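Local coordinates for protein serine protease pet (Escherichia coli, PDB 4OM9) that acts as a secreted autotransporter serine protease and enterotoxin of enteroaggregative strains, whose host target is probably the cytoskeletal protein alpha-fodrin, at residues 56-61 with 164-169; 86-91 with 396-401; 566-571 with 625-630. All coordinates share one frame; numbering follows the deposited sequence.

Contact 1: 56-61 with 164-169; sequences NGAATS and QTYQAD
The side chains of N56 and Y166 run alongside each other in the same direction, joining an Asx turn to the loop between strands 160-161 and 172-185 within the clan PA protease domain. Their flat ends are neither stacked nor perpendicular: the amide and ring planes are 34° apart. The touch begins near the backbone, where CB of N56 is 3.7 Å from O of Y166. Further out, ND2 of N56 stands 3.8 Å from CD1 of Y166. With chi1 at 78°, CG of N56 sits between its own backbone N and carbonyl carbon, and the amide folds back over its own chain, in reach of the backbone two residues on. The ring of Y166 meets O of N56 at its edge, close to the ring plane, while CG2 of T165 covers one face near the centre. CB of A58 adds an oblique apolar touch, 4.3 Å from CE1 of Y166.

Both ends of the N56 amide are held from elsewhere in the chain: ND2 by O of S79, OD1 by OG1 of T54 as well as by the turn. These bonds hold the amide's rotation where Y166 packs beside it. The Asx turn closes with N of A58 giving its hydrogen to OD1 of N56 at 2.9 Å, nearly straight at 171°, from above the carbonyl plane and not along a lone pair.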
ATOM      1  N   ASN A  56     -14.329  -9.390 -25.321  1.00 25.12           N
ATOM      2  CA  ASN A  56     -13.955 -10.507 -26.170  1.00 28.52           C
ATOM      3  C   ASN A  56     -12.835 -10.134 -27.154  1.00 29.27           C
ATOM      4  O   ASN A  56     -12.398 -10.956 -27.952  1.00 26.15           O
ATOM      5  CB  ASN A  56     -15.182 -11.048 -26.912  1.00 26.33           C
ATOM      6  CG  ASN A  56     -15.574 -10.200 -28.088  1.00 26.69           C
ATOM      7  OD1 ASN A  56     -15.061  -9.084 -28.285  1.00 26.63           O
ATOM      8  ND2 ASN A  56     -16.521 -10.714 -28.888  1.00 28.24           N
ATOM      9  N   GLY A  57     -12.411  -8.875 -27.115  1.00 28.95           N
ATOM     10  CA  GLY A  57     -11.308  -8.416 -27.932  1.00 26.00           C
ATOM     11  C   GLY A  57     -11.603  -8.058 -29.383  1.00 28.29           C
ATOM     12  O   GLY A  57     -10.755  -7.447 -30.033  1.00 30.51           O
ATOM     13  N   ALA A  58     -12.794  -8.378 -29.892  1.00 31.39           N
ATOM     14  CA  ALA A  58     -13.000  -8.253 -31.322  1.00 34.97           C
ATOM     15  C   ALA A  58     -13.292  -6.813 -31.769  1.00 34.14           C
ATOM     16  O   ALA A  58     -13.314  -6.525 -32.967  1.00 31.69           O
ATOM     17  CB  ALA A  58     -14.104  -9.184 -31.776  1.00 35.71           C
ATOM     18  N   ALA A  59     -13.482  -5.901 -30.826  1.00 27.66           N
ATOM     19  CA  ALA A  59     -13.661  -4.507 -31.208  1.00 27.42           C
ATOM     20  C   ALA A  59     -13.013  -3.603 -30.185  1.00 27.52           C
ATOM     21  O   ALA A  59     -12.648  -4.052 -29.118  1.00 27.79           O
ATOM     22  CB  ALA A  59     -15.183  -4.151 -31.374  1.00 26.48           C
ATOM     23  N   THR A  60     -12.903  -2.323 -30.522  1.00 30.69           N
ATOM     24  CA  THR A  60     -12.277  -1.321 -29.680  1.00 31.52           C
ATOM     25  C   THR A  60     -13.122  -0.049 -29.554  1.00 32.18           C
ATOM     26  O   THR A  60     -13.439   0.582 -30.569  1.00 29.94           O
ATOM     27  CB  THR A  60     -10.911  -0.919 -30.237  1.00 31.08           C
ATOM     28  OG1 THR A  60     -10.095  -2.083 -30.350  1.00 31.40           O
ATOM     29  CG2 THR A  60     -10.241   0.090 -29.323  1.00 31.33           C
ATOM     30  N   SER A  61     -13.419   0.355 -28.321  1.00 29.27           N
ATOM     31  CA  SER A  61     -14.166   1.579 -28.085  1.00 29.41           C
ATOM     32  C   SER A  61     -13.373   2.798 -28.517  1.00 29.41           C
ATOM     33  O   SER A  61     -12.167   2.873 -28.313  1.00 29.22           O
ATOM     34  CB  SER A  61     -14.556   1.737 -26.606  1.00 29.43           C
ATOM     35  OG  SER A  61     -14.941   3.079 -26.344  1.00 29.66           O
ATOM     36  N   GLN A 164     -10.995 -22.463 -26.575  1.00 43.34           N
ATOM     37  CA  GLN A 164     -11.788 -21.346 -26.094  1.00 42.37           C
ATOM     38  C   GLN A 164     -11.637 -20.142 -27.011  1.00 40.37           C
ATOM     39  O   GLN A 164     -10.524 -19.699 -27.284  1.00 42.73           O
ATOM     40  CB  GLN A 164     -11.386 -20.965 -24.666  1.00 42.88           C
ATOM     41  CG  GLN A 164     -11.533 -22.073 -23.620  1.00 45.67           C
ATOM     42  CD  GLN A 164     -12.956 -22.554 -23.458  1.00 47.65           C
ATOM     43  OE1 GLN A 164     -13.874 -21.765 -23.207  1.00 44.59           O
ATOM     44  NE2 GLN A 164     -13.152 -23.859 -23.616  1.00 47.64           N
ATOM     45  N   THR A 165     -12.760 -19.608 -27.483  1.00 39.01           N
ATOM     46  CA  THR A 165     -12.724 -18.374 -28.261  1.00 38.33           C
ATOM     47  C   THR A 165     -13.605 -17.325 -27.594  1.00 36.16           C
ATOM     48  O   THR A 165     -14.625 -17.660 -26.984  1.00 34.48           O
ATOM     49  CB  THR A 165     -13.171 -18.600 -29.721  1.00 35.73           C
ATOM     50  OG1 THR A 165     -12.655 -19.845 -30.192  1.00 38.42           O
ATOM     51  CG2 THR A 165     -12.630 -17.505 -30.610  1.00 35.66           C
ATOM     52  N   TYR A 166     -13.177 -16.065 -27.676  1.00 35.46           N
ATOM     53  CA  TYR A 166     -13.935 -14.926 -27.161  1.00 34.22           C
ATOM     54  C   TYR A 166     -14.141 -14.930 -25.631  1.00 33.47           C
ATOM     55  O   TYR A 166     -15.036 -14.244 -25.127  1.00 35.40           O
ATOM     56  CB  TYR A 166     -15.298 -14.837 -27.873  1.00 30.86           C
ATOM     57  CG  TYR A 166     -15.163 -14.619 -29.371  1.00 33.35           C
ATOM     58  CD1 TYR A 166     -14.278 -13.664 -29.878  1.00 32.81           C
ATOM     59  CD2 TYR A 166     -15.891 -15.382 -30.277  1.00 34.65           C
ATOM     60  CE1 TYR A 166     -14.140 -13.458 -31.231  1.00 30.95           C
ATOM     61  CE2 TYR A 166     -15.758 -15.182 -31.647  1.00 35.84           C
ATOM     62  CZ  TYR A 166     -14.884 -14.219 -32.117  1.00 38.76           C
ATOM     63  OH  TYR A 166     -14.739 -14.026 -33.479  1.00 38.23           O
ATOM     64  N   GLN A 167     -13.304 -15.678 -24.910  1.00 38.40           N
ATOM     65  CA  GLN A 167     -13.230 -15.608 -23.440  1.00 41.49           C
ATOM     66  C   GLN A 167     -12.476 -14.373 -22.947  1.00 38.57           C
ATOM     67  O   GLN A 167     -11.316 -14.163 -23.282  1.00 36.06           O
ATOM     68  CB  GLN A 167     -12.548 -16.858 -22.870  1.00 38.77           C
ATOM     69  CG  GLN A 167     -13.328 -18.137 -23.078  1.00 45.08           C
ATOM     70  CD  GLN A 167     -14.749 -18.052 -22.524  1.00 46.40           C
ATOM     71  OE1 GLN A 167     -14.957 -17.918 -21.307  1.00 46.26           O
ATOM     72  NE2 GLN A 167     -15.733 -18.120 -23.421  1.00 44.78           N
ATOM     73  N   ALA A 168     -13.141 -13.578 -22.124  1.00 29.72           N
ATOM     74  CA  ALA A 168     -12.564 -12.362 -21.562  1.00 30.17           C
ATOM     75  C   ALA A 168     -11.367 -12.669 -20.655  1.00 31.45           C
ATOM     76  O   ALA A 168     -10.356 -11.948 -20.680  1.00 30.83           O
ATOM     77  CB  ALA A 168     -13.657 -11.569 -20.785  1.00 29.46           C
ATOM     78  N   ASP A 169     -11.477 -13.730 -19.852  1.00 33.19           N
ATOM     79  CA  ASP A 169     -10.346 -14.167 -19.023  1.00 32.10           C
ATOM     80  C   ASP A 169      -9.082 -14.408 -19.877  1.00 29.46           C
ATOM     81  O   ASP A 169      -7.952 -14.179 -19.441  1.00 31.17           O
ATOM     82  CB  ASP A 169     -10.690 -15.452 -18.268  1.00 34.47           C
ATOM     83  CG  ASP A 169     -11.827 -15.281 -17.276  1.00 37.22           C
ATOM     84  OD1 ASP A 169     -11.978 -14.190 -16.688  1.00 35.44           O
ATOM     85  OD2 ASP A 169     -12.575 -16.263 -17.088  1.00 41.80           O
TER

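Contact 2: 86-91 with 396-401; sequences GSTQYT and NIYVAG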
ATOM      1  N   GLY A  86     -16.958  -3.965 -18.964  1.00 31.33           N
ATOM      2  CA  GLY A  86     -17.320  -4.179 -17.572  1.00 31.84           C
ATOM      3  C   GLY A  86     -18.596  -4.983 -17.440  1.00 32.47           C
ATOM      4  O   GLY A  86     -18.725  -6.048 -18.037  1.00 32.72           O
ATOM      5  N   SER A  87     -19.554  -4.445 -16.681  1.00 33.37           N
ATOM      6  CA  SER A  87     -20.829  -5.109 -16.436  1.00 35.23           C
ATOM      7  C   SER A  87     -21.897  -4.673 -17.406  1.00 34.93           C
ATOM      8  O   SER A  87     -23.073  -4.822 -17.119  1.00 34.30           O
ATOM      9  CB  SER A  87     -21.354  -4.821 -15.025  1.00 34.18           C
ATOM     10  OG  SER A  87     -20.473  -5.278 -14.024  1.00 34.36           O
ATOM     11  N   THR A  88     -21.512  -4.088 -18.531  1.00 34.06           N
ATOM     12  CA  THR A  88     -22.515  -3.517 -19.425  1.00 35.65           C
ATOM     13  C   THR A  88     -22.424  -4.084 -20.829  1.00 33.05           C
ATOM     14  O   THR A  88     -21.321  -4.254 -21.362  1.00 32.85           O
ATOM     15  CB  THR A  88     -22.390  -1.991 -19.487  1.00 32.81           C
ATOM     16  OG1 THR A  88     -22.310  -1.470 -18.149  1.00 33.00           O
ATOM     17  CG2 THR A  88     -23.592  -1.385 -20.232  1.00 33.19           C
ATOM     18  N   GLN A  89     -23.593  -4.384 -21.399  1.00 37.55           N
ATOM     19  CA  GLN A  89     -23.733  -4.898 -22.757  1.00 39.66           C
ATOM     20  C   GLN A  89     -24.137  -3.802 -23.731  1.00 34.82           C
ATOM     21  O   GLN A  89     -25.026  -3.017 -23.459  1.00 34.71           O
ATOM     22  CB  GLN A  89     -24.766  -6.025 -22.811  1.00 39.96           C
ATOM     23  CG  GLN A  89     -24.222  -7.404 -22.484  1.00 50.96           C
ATOM     24  CD  GLN A  89     -23.675  -7.508 -21.075  1.00 56.97           C
ATOM     25  OE1 GLN A  89     -22.500  -7.848 -20.867  1.00 58.10           O
ATOM     26  NE2 GLN A  89     -24.524  -7.223 -20.091  1.00 59.41           N
ATOM     27  N   TYR A  90     -23.484  -3.758 -24.880  1.00 33.34           N
ATOM     28  CA  TYR A  90     -23.796  -2.754 -25.869  1.00 33.32           C
ATOM     29  C   TYR A  90     -24.058  -3.432 -27.217  1.00 36.31           C
ATOM     30  O   TYR A  90     -23.484  -4.490 -27.537  1.00 34.13           O
ATOM     31  CB  TYR A  90     -22.661  -1.736 -26.001  1.00 32.52           C
ATOM     32  CG  TYR A  90     -22.325  -0.992 -24.731  1.00 32.20           C
ATOM     33  CD1 TYR A  90     -21.406  -1.509 -23.816  1.00 31.83           C
ATOM     34  CD2 TYR A  90     -22.910   0.240 -24.449  1.00 32.41           C
ATOM     35  CE1 TYR A  90     -21.094  -0.829 -22.665  1.00 31.67           C
ATOM     36  CE2 TYR A  90     -22.600   0.935 -23.289  1.00 32.28           C
ATOM     37  CZ  TYR A  90     -21.703   0.399 -22.400  1.00 31.91           C
ATOM     38  OH  TYR A  90     -21.397   1.091 -21.247  1.00 31.92           O
ATOM     39  N   THR A  91     -24.932  -2.817 -28.002  1.00 34.28           N
ATOM     40  CA  THR A  91     -25.330  -3.402 -29.266  1.00 34.94           C
ATOM     41  C   THR A  91     -25.035  -2.426 -30.401  1.00 34.78           C
ATOM     42  O   THR A  91     -25.378  -1.248 -30.306  1.00 34.74           O
ATOM     43  CB  THR A  91     -26.828  -3.787 -29.235  1.00 36.44           C
ATOM     44  OG1 THR A  91     -26.997  -4.937 -28.392  1.00 39.88           O
ATOM     45  CG2 THR A  91     -27.356  -4.099 -30.642  1.00 36.92           C
ATOM     46  N   ASN A 396     -29.644   2.181  -7.345  1.00 33.96           N
ATOM     47  CA  ASN A 396     -28.287   1.637  -7.341  1.00 31.09           C
ATOM     48  C   ASN A 396     -27.374   2.462  -8.226  1.00 29.43           C
ATOM     49  O   ASN A 396     -27.789   2.880  -9.307  1.00 29.76           O
ATOM     50  CB  ASN A 396     -28.269   0.192  -7.839  1.00 33.37           C
ATOM     51  CG  ASN A 396     -29.052  -0.731  -6.948  1.00 34.75           C
ATOM     52  OD1 ASN A 396     -28.588  -1.100  -5.875  1.00 34.20           O
ATOM     53  ND2 ASN A 396     -30.254  -1.107  -7.384  1.00 38.07           N
ATOM     54  N   ILE A 397     -26.130   2.672  -7.787  1.00 29.27           N
ATOM     55  CA  ILE A 397     -25.142   3.381  -8.583  1.00 27.16           C
ATOM     56  C   ILE A 397     -23.937   2.499  -8.956  1.00 27.45           C
ATOM     57  O   ILE A 397     -23.383   1.787  -8.101  1.00 28.18           O
ATOM     58  CB  ILE A 397     -24.654   4.625  -7.845  1.00 25.25           C
ATOM     59  CG1 ILE A 397     -25.826   5.567  -7.594  1.00 27.82           C
ATOM     60  CG2 ILE A 397     -23.542   5.325  -8.634  1.00 23.66           C
ATOM     61  CD1 ILE A 397     -25.533   6.683  -6.635  1.00 25.92           C
ATOM     62  N   TYR A 398     -23.538   2.554 -10.231  1.00 29.64           N
ATOM     63  CA  TYR A 398     -22.380   1.820 -10.746  1.00 27.16           C
ATOM     64  C   TYR A 398     -21.352   2.821 -11.231  1.00 25.77           C
ATOM     65  O   TYR A 398     -21.637   3.655 -12.088  1.00 26.64           O
ATOM     66  CB  TYR A 398     -22.820   0.863 -11.843  1.00 28.28           C
ATOM     67  CG  TYR A 398     -21.797   0.238 -12.795  1.00 26.58           C
ATOM     68  CD1 TYR A 398     -21.455   0.876 -13.982  1.00 26.87           C
ATOM     69  CD2 TYR A 398     -21.287  -1.053 -12.569  1.00 28.21           C
ATOM     70  CE1 TYR A 398     -20.595   0.282 -14.893  1.00 27.50           C
ATOM     71  CE2 TYR A 398     -20.401  -1.656 -13.467  1.00 27.26           C
ATOM     72  CZ  TYR A 398     -20.067  -0.975 -14.636  1.00 28.55           C
ATOM     73  OH  TYR A 398     -19.231  -1.525 -15.572  1.00 27.42           O
ATOM     74  N   VAL A 399     -20.173   2.771 -10.616  1.00 25.03           N
ATOM     75  CA  VAL A 399     -19.095   3.699 -10.911  1.00 24.29           C
ATOM     76  C   VAL A 399     -17.984   2.943 -11.622  1.00 24.79           C
ATOM     77  O   VAL A 399     -17.434   1.977 -11.075  1.00 24.52           O
ATOM     78  CB  VAL A 399     -18.570   4.347  -9.637  1.00 23.83           C
ATOM     79  CG1 VAL A 399     -17.593   5.476  -9.949  1.00 20.58           C
ATOM     80  CG2 VAL A 399     -19.751   4.850  -8.806  1.00 22.77           C
ATOM     81  N   ALA A 400     -17.671   3.361 -12.842  1.00 22.94           N
ATOM     82  CA  ALA A 400     -16.676   2.651 -13.643  1.00 24.22           C
ATOM     83  C   ALA A 400     -15.624   3.559 -14.282  1.00 23.32           C
ATOM     84  O   ALA A 400     -15.881   4.730 -14.585  1.00 24.31           O
ATOM     85  CB  ALA A 400     -17.375   1.836 -14.731  1.00 25.17           C
ATOM     86  N   GLY A 401     -14.419   3.014 -14.450  1.00 28.52           N
ATOM     87  CA  GLY A 401     -13.499   3.529 -15.448  1.00 31.84           C
ATOM     88  C   GLY A 401     -12.440   4.478 -14.952  1.00 32.55           C
ATOM     89  O   GLY A 401     -11.475   4.769 -15.668  1.00 29.17           O
TER
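Y398 carries CG anti to its backbone N (chi1 164°), with the ring plane square to the plane of CA, CB and CG (chi2 -90°), which sends the hydroxyl out from the beta-helix strand 397-399 to the protease segment 86-91. S87 meets it with OG beside its own backbone N (chi1 -61°), a setting that places OG, like CB, near CE2 of Y398. The contact is a bridge between two domains: a strand of the right-handed parallel beta-helix reaches the start of strand 88-97 in the antiparallel sheet of the protease.

The bond that spans it runs from N of S87 to OH of Y398, 3.1 Å long and almost straight. Next to it, CB of S87 comes within 3.7 Å of CE2 of Y398, and OG of S87 lies equally near that carbon; the approach of CB to the ring is oblique. T88 comes to the other flank, its OG1 4.0 Å from OH of Y398, with the two side chains crossing at a slant. G86, which has no side chain, lets the hydroxyl settle 3.8 Å from its CA.

Around the hydroxyl the polar groups form a network. OE2 of E113 bonds both to OH of Y398 and to OG1 of T88, while the other carboxylate oxygen takes OH of Y90. K380 bonds OG1 of T88 through NZ and makes a cation-pi contact with the Y398 ring. Since the amide of S87 already donates to OH of Y398, the hydroxyl probably gives its own proton to E113, and the nearby K380 would be expected to help keep that carboxylate charged.

Contact 3: 566-571 with 625-630; sequences NQVSDL and SGKNIT
V568 does all the touching for its segment, splitting its two methyl groups between S625 and K627. The closer half is the S625 side. CG1 of V568, anti to its backbone N (chi1 163°), rests 3.8 Å from O of S625, an apolar methyl against a backbone carbonyl with no polar bond between them. S625 itself is buried, and its hydroxyl is turned to a different partner: OG is hydrogen-bonded to OD1 of D522. The backbone of V568 is bonded to that of H523, so each side of this half has a hydrogen bond to the residues just after strand 514-520.

The K627 half is looser between the two segments, and the lysine is partly exposed, though I525 and T528 also touch it. Here CG2 of V568 reaches only CD of K627, at 4.2 Å, and the valine and lysine side chains pass one another running opposite ways. The lysine chain bends at chi3 (-101°), and CD, at the bend, supplies the touch. Beyond it the ammonium group runs on past the valine to a long, weak ion pair with OD1 of D169 in the protease domain. The aliphatic part thus packs while the charged end reaches for another domain.

The valine belongs to the loop between helix 552-558 and strand 576-583. Its partners sit in the connection from strand 618-622 to strand 629-630, which pairs antiparallel with 635-636. S569, next along the first loop, leans on A520 and I621, bringing that loop against strands 514-520 and 618-622 of the beta-helix region.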
ATOM      1  N   ASN A 566      -3.996 -20.687 -11.616  1.00 38.76           N
ATOM      2  CA  ASN A 566      -5.313 -20.110 -11.931  1.00 38.67           C
ATOM      3  C   ASN A 566      -5.971 -19.325 -10.762  1.00 36.86           C
ATOM      4  O   ASN A 566      -7.189 -19.255 -10.681  1.00 34.44           O
ATOM      5  CB  ASN A 566      -6.266 -21.224 -12.404  1.00 36.92           C
ATOM      6  CG  ASN A 566      -7.439 -20.698 -13.238  1.00 38.18           C
ATOM      7  OD1 ASN A 566      -7.320 -19.707 -13.954  1.00 41.02           O
ATOM      8  ND2 ASN A 566      -8.574 -21.380 -13.148  1.00 35.61           N
ATOM      9  N   GLN A 567      -5.171 -18.744  -9.866  1.00 39.25           N
ATOM     10  CA  GLN A 567      -5.706 -17.858  -8.817  1.00 39.97           C
ATOM     11  C   GLN A 567      -5.260 -16.429  -9.061  1.00 39.68           C
ATOM     12  O   GLN A 567      -4.155 -16.203  -9.557  1.00 36.21           O
ATOM     13  CB  GLN A 567      -5.254 -18.280  -7.422  1.00 40.75           C
ATOM     14  CG  GLN A 567      -5.257 -19.762  -7.170  1.00 46.00           C
ATOM     15  CD  GLN A 567      -6.642 -20.338  -7.203  1.00 46.75           C
ATOM     16  OE1 GLN A 567      -7.409 -20.185  -6.252  1.00 54.72           O
ATOM     17  NE2 GLN A 567      -6.982 -21.009  -8.302  1.00 49.86           N
ATOM     18  N   VAL A 568      -6.112 -15.473  -8.695  1.00 29.37           N
ATOM     19  CA  VAL A 568      -5.889 -14.071  -9.013  1.00 28.37           C
ATOM     20  C   VAL A 568      -4.640 -13.536  -8.340  1.00 29.35           C
ATOM     21  O   VAL A 568      -3.874 -12.771  -8.934  1.00 29.51           O
ATOM     22  CB  VAL A 568      -7.097 -13.206  -8.614  1.00 29.44           C
ATOM     23  CG1 VAL A 568      -6.696 -11.732  -8.556  1.00 31.60           C
ATOM     24  CG2 VAL A 568      -8.245 -13.407  -9.601  1.00 27.11           C
ATOM     25  N   SER A 569      -4.431 -13.954  -7.095  1.00 33.22           N
ATOM     26  CA  SER A 569      -3.174 -13.696  -6.400  1.00 33.27           C
ATOM     27  C   SER A 569      -2.917 -14.858  -5.477  1.00 35.96           C
ATOM     28  O   SER A 569      -3.762 -15.741  -5.352  1.00 34.43           O
ATOM     29  CB  SER A 569      -3.217 -12.374  -5.623  1.00 33.96           C
ATOM     30  OG  SER A 569      -4.275 -12.368  -4.669  1.00 32.06           O
ATOM     31  N   ASP A 570      -1.763 -14.856  -4.818  1.00 37.98           N
ATOM     32  CA  ASP A 570      -1.388 -15.948  -3.920  1.00 37.17           C
ATOM     33  C   ASP A 570      -0.716 -15.376  -2.683  1.00 36.11           C
ATOM     34  O   ASP A 570       0.049 -14.422  -2.785  1.00 37.44           O
ATOM     35  CB  ASP A 570      -0.457 -16.926  -4.647  1.00 41.79           C
ATOM     36  CG  ASP A 570      -0.346 -18.269  -3.948  1.00 45.01           C
ATOM     37  OD1 ASP A 570       0.337 -18.350  -2.898  1.00 41.10           O
ATOM     38  OD2 ASP A 570      -0.926 -19.248  -4.468  1.00 48.34           O
ATOM     39  N   LEU A 571      -0.998 -15.948  -1.518  1.00 37.38           N
ATOM     40  CA  LEU A 571      -0.374 -15.503  -0.274  1.00 37.92           C
ATOM     41  C   LEU A 571       1.161 -15.657  -0.261  1.00 42.68           C
ATOM     42  O   LEU A 571       1.861 -14.975   0.489  1.00 42.01           O
ATOM     43  CB  LEU A 571      -0.959 -16.276   0.910  1.00 40.26           C
ATOM     44  CG  LEU A 571      -2.367 -15.899   1.374  1.00 39.00           C
ATOM     45  CD1 LEU A 571      -2.838 -16.948   2.361  1.00 39.06           C
ATOM     46  CD2 LEU A 571      -2.355 -14.522   2.017  1.00 35.07           C
ATOM     47  N   SER A 625     -10.712 -10.237  -6.042  1.00 30.36           N
ATOM     48  CA  SER A 625     -10.067  -8.940  -6.118  1.00 30.15           C
ATOM     49  C   SER A 625      -9.941  -8.466  -7.582  1.00 30.83           C
ATOM     50  O   SER A 625      -9.501  -9.219  -8.459  1.00 30.79           O
ATOM     51  CB  SER A 625      -8.686  -9.027  -5.455  1.00 30.57           C
ATOM     52  OG  SER A 625      -7.956  -7.840  -5.647  1.00 30.58           O
ATOM     53  N   GLY A 626     -10.341  -7.229  -7.850  1.00 29.89           N
ATOM     54  CA  GLY A 626     -10.244  -6.695  -9.187  1.00 30.07           C
ATOM     55  C   GLY A 626     -11.385  -7.136 -10.075  1.00 29.88           C
ATOM     56  O   GLY A 626     -11.590  -6.564 -11.136  1.00 29.91           O
ATOM     57  N   LYS A 627     -12.142  -8.147  -9.659  1.00 30.51           N
ATOM     58  CA  LYS A 627     -13.346  -8.532 -10.407  1.00 29.62           C
ATOM     59  C   LYS A 627     -14.531  -8.796  -9.462  1.00 31.19           C
ATOM     60  O   LYS A 627     -15.219  -9.819  -9.563  1.00 29.82           O
ATOM     61  CB  LYS A 627     -13.055  -9.763 -11.289  1.00 30.16           C
ATOM     62  CG  LYS A 627     -12.425 -10.939 -10.578  1.00 33.37           C
ATOM     63  CD  LYS A 627     -11.565 -11.758 -11.537  1.00 32.01           C
ATOM     64  CE  LYS A 627     -12.274 -13.017 -12.008  1.00 37.28           C
ATOM     65  NZ  LYS A 627     -11.440 -13.765 -13.017  1.00 39.92           N
ATOM     66  N   ASN A 628     -14.752  -7.867  -8.533  1.00 32.76           N
ATOM     67  CA  ASN A 628     -15.772  -8.025  -7.502  1.00 29.06           C
ATOM     68  C   ASN A 628     -17.195  -7.654  -7.951  1.00 32.11           C
ATOM     69  O   ASN A 628     -18.173  -8.066  -7.329  1.00 30.76           O
ATOM     70  CB  ASN A 628     -15.408  -7.179  -6.279  1.00 28.85           C
ATOM     71  CG  ASN A 628     -14.115  -7.627  -5.613  1.00 29.01           C
ATOM     72  OD1 ASN A 628     -13.087  -6.968  -5.737  1.00 29.01           O
ATOM     73  ND2 ASN A 628     -14.171  -8.741  -4.884  1.00 29.26           N
ATOM     74  N   ILE A 629     -17.314  -6.866  -9.015  1.00 28.74           N
ATOM     75  CA  ILE A 629     -18.626  -6.475  -9.480  1.00 28.72           C
ATOM     76  C   ILE A 629     -19.181  -7.448 -10.524  1.00 30.22           C
ATOM     77  O   ILE A 629     -18.483  -7.806 -11.497  1.00 30.13           O
ATOM     78  CB  ILE A 629     -18.614  -5.061 -10.076  1.00 28.63           C
ATOM     79  CG1 ILE A 629     -17.997  -4.055  -9.091  1.00 28.65           C
ATOM     80  CG2 ILE A 629     -20.025  -4.646 -10.498  1.00 28.74           C
ATOM     81  CD1 ILE A 629     -18.629  -4.051  -7.696  1.00 28.77           C
ATOM     82  N   THR A 630     -20.436  -7.860 -10.324  1.00 29.23           N
ATOM     83  CA  THR A 630     -21.074  -8.856 -11.188  1.00 33.30           C
ATOM     84  C   THR A 630     -22.411  -8.408 -11.752  1.00 32.33           C
ATOM     85  O   THR A 630     -22.804  -7.248 -11.606  1.00 31.23           O
ATOM     86  CB  THR A 630     -21.283 -10.162 -10.450  1.00 31.53           C
ATOM     87  OG1 THR A 630     -21.969  -9.903  -9.226  1.00 35.96           O
ATOM     88  CG2 THR A 630     -19.934 -10.790 -10.119  1.00 33.24           C
TER

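How the contacts relate
The three contacts sit close together, with centres 17 to 19 Å apart. Contact 1 joins two parts of the protease domain; contact 2 ties its five-stranded antiparallel sheet, which contact 1 also reaches, to the parallel beta-helix; contact 3 joins two excursions from later turns of that helix. Contacts 1 and 2 alternate along the chain and do not touch, while contact 3 follows both. It nevertheless meets each: contact 1 through the weak K627 to D169 ion pair, and contact 2 where CG2 of I629 packs 3.6 Å from OG of S87. Segment 625-630 thus touches the protease domain at two places, consistent with a part in the interface with the beta-helix.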